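FtsZ-like protein of unknown function (Nostoc punctiforme, PDB 3C8L) is an FtsZ-like protein whose function is unknown, from a family of conserved hypothetical proteins. Local coordinates at residues A[22-25]-A[26-30]; A[62-65]-A[66-69]. All coordinates share one frame; numbering follows the deposited sequence.

Interaction 1 (A[22-25]-A[26-30])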
loop_
_atom_site.group_PDB
_atom_site.type_symbol
_atom_site.label_atom_id
_atom_site.label_comp_id
_atom_site.label_asym_id
_atom_site.label_seq_id
_atom_site.Cartn_x
_atom_site.Cartn_y
_atom_site.Cartn_z
ATOM N N PRO A 22 -8.313 -2.628 -18.564
ATOM C CA PRO A 22 -7.482 -1.550 -18.048
ATOM C C PRO A 22 -8.283 -0.518 -17.243
ATOM O O PRO A 22 -7.725 0.123 -16.362
ATOM C CB PRO A 22 -6.836 -0.954 -19.311
ATOM C CG PRO A 22 -7.567 -1.523 -20.437
ATOM C CD PRO A 22 -8.230 -2.752 -20.030
ATOM N N THR A 23 -9.572 -0.337 -17.540
ATOM C CA THR A 23 -10.378 0.567 -16.745
ATOM C C THR A 23 -10.386 0.161 -15.252
ATOM O O THR A 23 -10.325 1.027 -14.376
ATOM C CB THR A 23 -11.853 0.607 -17.233
ATOM O OG1 THR A 23 -11.881 1.086 -18.579
ATOM C CG2 THR A 23 -12.678 1.581 -16.387
ATOM N N ILE A 24 -10.494 -1.134 -14.974
ATOM C CA ILE A 24 -10.508 -1.679 -13.615
ATOM C C ILE A 24 -9.175 -1.390 -12.927
ATOM O O ILE A 24 -9.121 -0.958 -11.777
ATOM C CB ILE A 24 -10.810 -3.206 -13.659
ATOM C CG1 ILE A 24 -12.271 -3.434 -14.083
ATOM C CG2 ILE A 24 -10.548 -3.853 -12.306
ATOM C CD1 ILE A 24 -12.683 -4.874 -14.156
ATOM N N ALA A 25 -8.087 -1.660 -13.633
ATOM C CA ALA A 25 -6.754 -1.384 -13.077
ATOM C C ALA A 25 -6.632 0.113 -12.746
ATOM O O ALA A 25 -6.168 0.493 -11.659
ATOM C CB ALA A 25 -5.671 -1.819 -14.058
ATOM N N ALA A 26 -7.075 0.967 -13.673
ATOM C CA ALA A 26 -6.999 2.407 -13.479
ATOM C C ALA A 26 -7.861 2.904 -12.311
ATOM O O ALA A 26 -7.417 3.716 -11.516
ATOM C CB ALA A 26 -7.381 3.140 -14.759
ATOM N N SER A 27 -9.091 2.397 -12.235
ATOM C CA SER A 27 -10.005 2.778 -11.157
ATOM C C SER A 27 -9.431 2.383 -9.800
ATOM O O SER A 27 -9.470 3.163 -8.835
ATOM C CB SER A 27 -11.389 2.147 -11.374
ATOM O OG SER A 27 -12.004 2.730 -12.508
ATOM N N ARG A 28 -8.902 1.167 -9.730
ATOM C CA ARG A 28 -8.301 0.664 -8.488
ATOM C C ARG A 28 -7.056 1.470 -8.131
ATOM O O ARG A 28 -6.787 1.697 -6.948
ATOM C CB ARG A 28 -7.952 -0.791 -8.613
ATOM C CG ARG A 28 -9.183 -1.679 -8.582
ATOM C CD ARG A 28 -8.896 -3.125 -8.873
ATOM N NE ARG A 28 -10.104 -3.949 -8.729
ATOM C CZ ARG A 28 -10.225 -5.207 -9.106
ATOM N NH1 ARG A 28 -9.218 -5.831 -9.681
ATOM N NH2 ARG A 28 -11.392 -5.847 -8.931
ATOM N N ALA A 29 -6.292 1.909 -9.134
ATOM C CA ALA A 29 -5.107 2.723 -8.885
ATOM C C ALA A 29 -5.462 4.077 -8.250
ATOM O O ALA A 29 -4.808 4.523 -7.305
ATOM C CB ALA A 29 -4.304 2.922 -10.165
ATOM N N VAL A 30 -6.494 4.748 -8.761
ATOM C CA VAL A 30 -6.959 6.011 -8.193
ATOM C C VAL A 30 -7.458 5.779 -6.750
ATOM O O VAL A 30 -7.129 6.547 -5.833
ATOM C CB VAL A 30 -8.062 6.647 -9.074
ATOM C CG1 VAL A 30 -8.655 7.893 -8.410
ATOM C CG2 VAL A 30 -7.493 7.001 -10.452
#

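Interaction 2 (A[62-65]-A[66-69])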
loop_
_atom_site.group_PDB
_atom_site.type_symbol
_atom_site.label_atom_id
_atom_site.label_comp_id
_atom_site.label_asym_id
_atom_site.label_seq_id
_atom_site.Cartn_x
_atom_site.Cartn_y
_atom_site.Cartn_z
ATOM N N VAL A 62 -1.037 2.932 -17.940
ATOM C CA VAL A 62 -1.520 1.561 -17.918
ATOM C C VAL A 62 -1.379 0.971 -19.326
ATOM O O VAL A 62 -1.317 1.726 -20.300
ATOM C CB VAL A 62 -3.061 1.572 -17.526
ATOM C CG1 VAL A 62 -3.895 2.336 -18.597
ATOM C CG2 VAL A 62 -3.639 0.196 -17.304
ATOM N N PRO A 63 -1.304 -0.370 -19.442
ATOM C CA PRO A 63 -1.336 -0.944 -20.787
ATOM C C PRO A 63 -2.726 -0.699 -21.416
ATOM O O PRO A 63 -3.731 -0.640 -20.706
ATOM C CB PRO A 63 -1.043 -2.429 -20.563
ATOM C CG PRO A 63 -0.534 -2.533 -19.172
ATOM C CD PRO A 63 -1.030 -1.389 -18.413
ATOM N N TYR A 64 -2.749 -0.565 -22.737
ATOM C CA TYR A 64 -3.986 -0.342 -23.510
ATOM C C TYR A 64 -4.722 0.890 -22.983
ATOM O O TYR A 64 -5.927 0.828 -22.686
ATOM C CB TYR A 64 -4.873 -1.584 -23.455
ATOM C CG TYR A 64 -4.142 -2.868 -23.732
ATOM C CD1 TYR A 64 -3.721 -3.184 -25.015
ATOM C CD2 TYR A 64 -3.888 -3.780 -22.726
ATOM C CE1 TYR A 64 -3.035 -4.363 -25.268
ATOM C CE2 TYR A 64 -3.217 -4.957 -22.959
ATOM C CZ TYR A 64 -2.790 -5.249 -24.234
ATOM O OH TYR A 64 -2.136 -6.424 -24.512
ATOM N N PRO A 65 -4.030 2.039 -22.905
ATOM C CA PRO A 65 -4.663 3.229 -22.330
ATOM C C PRO A 65 -5.915 3.669 -23.088
ATOM O O PRO A 65 -6.827 4.256 -22.516
ATOM C CB PRO A 65 -3.558 4.282 -22.413
ATOM C CG PRO A 65 -2.715 3.823 -23.517
ATOM C CD PRO A 65 -2.678 2.356 -23.392
ATOM N N GLU A 66 -5.949 3.393 -24.381
ATOM C CA GLU A 66 -7.097 3.726 -25.227
ATOM C C GLU A 66 -8.393 3.005 -24.837
ATOM O O GLU A 66 -9.463 3.391 -25.307
ATOM C CB GLU A 66 -6.785 3.441 -26.721
ATOM C CG GLU A 66 -6.568 1.969 -27.110
ATOM C CD GLU A 66 -5.236 1.320 -26.738
ATOM O OE1 GLU A 66 -4.352 2.010 -26.186
ATOM O OE2 GLU A 66 -5.085 0.101 -26.993
ATOM N N GLN A 67 -8.296 1.970 -24.001
ATOM C CA GLN A 67 -9.447 1.201 -23.538
ATOM C C GLN A 67 -9.981 1.681 -22.185
ATOM O O GLN A 67 -10.958 1.129 -21.694
ATOM C CB GLN A 67 -9.110 -0.288 -23.441
ATOM C CG GLN A 67 -8.854 -0.967 -24.790
ATOM C CD GLN A 67 -8.497 -2.423 -24.659
ATOM O OE1 GLN A 67 -8.853 -3.094 -23.669
ATOM N NE2 GLN A 67 -7.730 -2.924 -25.621
ATOM N N VAL A 68 -9.350 2.699 -21.592
ATOM C CA VAL A 68 -9.807 3.195 -20.295
ATOM C C VAL A 68 -11.034 4.093 -20.445
ATOM O O VAL A 68 -11.038 5.036 -21.224
ATOM C CB VAL A 68 -8.677 3.942 -19.576
ATOM C CG1 VAL A 68 -9.192 4.610 -18.284
ATOM C CG2 VAL A 68 -7.550 2.976 -19.219
ATOM N N ARG A 69 -12.072 3.761 -19.691
ATOM C CA ARG A 69 -13.334 4.527 -19.659
ATOM C C ARG A 69 -13.178 5.637 -18.615
ATOM O O ARG A 69 -13.210 5.393 -17.394
ATOM C CB ARG A 69 -14.491 3.603 -19.324
ATOM C CG ARG A 69 -14.655 2.475 -20.351
ATOM C CD ARG A 69 -15.854 1.597 -20.074
ATOM N NE ARG A 69 -15.739 0.869 -18.819
ATOM C CZ ARG A 69 -15.182 -0.332 -18.658
ATOM N NH1 ARG A 69 -14.662 -0.986 -19.674
ATOM N NH2 ARG A 69 -15.131 -0.886 -17.446
HETATM O O HOH W 1 -8.901 6.143 -22.761
#

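Interaction 1 (A[22-25]-A[26-30])
The guanidinium of Arg28 carries the methyl CG2 of Ile24, in the conformer described, over one face, 3.4 Å above the plane and over its centre, while NH1 hydrogen-bonds to the backbone O of Ile15. The two residues stand one turn apart on the helix 22-34, and their side chains run side by side in the same direction. In Ile24 a chi1 of -70° sets CG1 anti to the carbonyl carbon and leaves CG2 anti to the backbone N, which brings this branch rather than CG1 against the arginine; the chain of Arg28, extended from CG to NE, carries its flat end across that methyl, with CZ 3.5 Å from CG2.

Beneath the side chains runs the regular i to i+4 ladder of an alpha-helix. Ala26 N donates to Pro22 O at 2.9 Å, Ser27 N to Thr23 O at 2.8 Å, and Ala29 N to Ala25 O. Proline suits the first turn, where its missing N-H costs no helical bond. Ser27 OG lies 3.0 Å from the same Thr23 O that receives its backbone N-H.

Small residues suit the buried side: Ala25 and Ala29 rest on Ala111 and Ala113 of the strand 107-120, and Ala26 lies against Val60 and Val73, as befits a helix packed closely on a sheet. The chemistry thus divides the helix into an alanine-rich face pressed to the strands and a more exposed flank, where a branched aliphatic chain supports an arginine through dispersion against its flat face while NH1 meets its polar need at the carbonyl of Ile15.

Interaction 2 (A[62-65]-A[66-69])
From Tyr64 to Val68 the backbone makes a short 3-10 turn with two successive i to i+3 bonds: Gln67 N donates to Tyr64 O at 2.9 Å and Val68 N to Pro65 O at 3.1 Å. The turn belongs to the connection between the strand 55-62 and the helix 70-74, and Tyr64 enters it with a left-handed backbone conformation. Pro65 suits the start of the turn because its ring fixes phi near the required value and its nitrogen has no N-H to satisfy.

Glu66 folds back over this proline. Its CG sits between the backbone N and the carbonyl carbon (chi1 66°), and the chain bends again beyond it, bringing OE1 3.3 Å from Pro65 CD. The other oxygen, OE2, comes to the edge of the Tyr64 ring, 4.1 Å from CD1. Gln67 instead extends alongside Tyr64, its amide plane 21° from the ring plane and NE2 3.8 Å from Tyr64 CB. The far end of the tyrosine is held elsewhere, through a hydrogen bond between its OH and Glu107.

Val62 CG1 meets Val68 CG2 at 3.8 Å, and both valines also touch Pro22; beta-branched aliphatic residues fit where the loop closes over the helix start. A glycine in place of Pro65 has no ring, so Glu66 would probably lose the surface it folds against and the backbone at the start of the turn would be likely to flex more freely. Pro65 O has a second partner besides Val68 N: one water donates both to this oxygen, at 2.8 Å, and to Val68 O, bridging the two carbonyls.

After the strand 4-16 the chain enters the helix 22-34, where interaction 1 spans consecutive turns and closes no long loop. It then passes through the short helix 42-46 and the strand 55-62 to reach interaction 2, a tight turn leading into the helix 70-74. The two contacts lie in series, neither enclosing nor crossing the other, yet their centres are 9 Å apart because the chain returns to the start of the first helix. There Thr23 OG1 probably hydrogen-bonds to Arg69 N, at 2.9 Å, and Arg69 forms salt bridges with Glu21 and Glu72. Together they join both helix beginnings to the end of the strand 55-62.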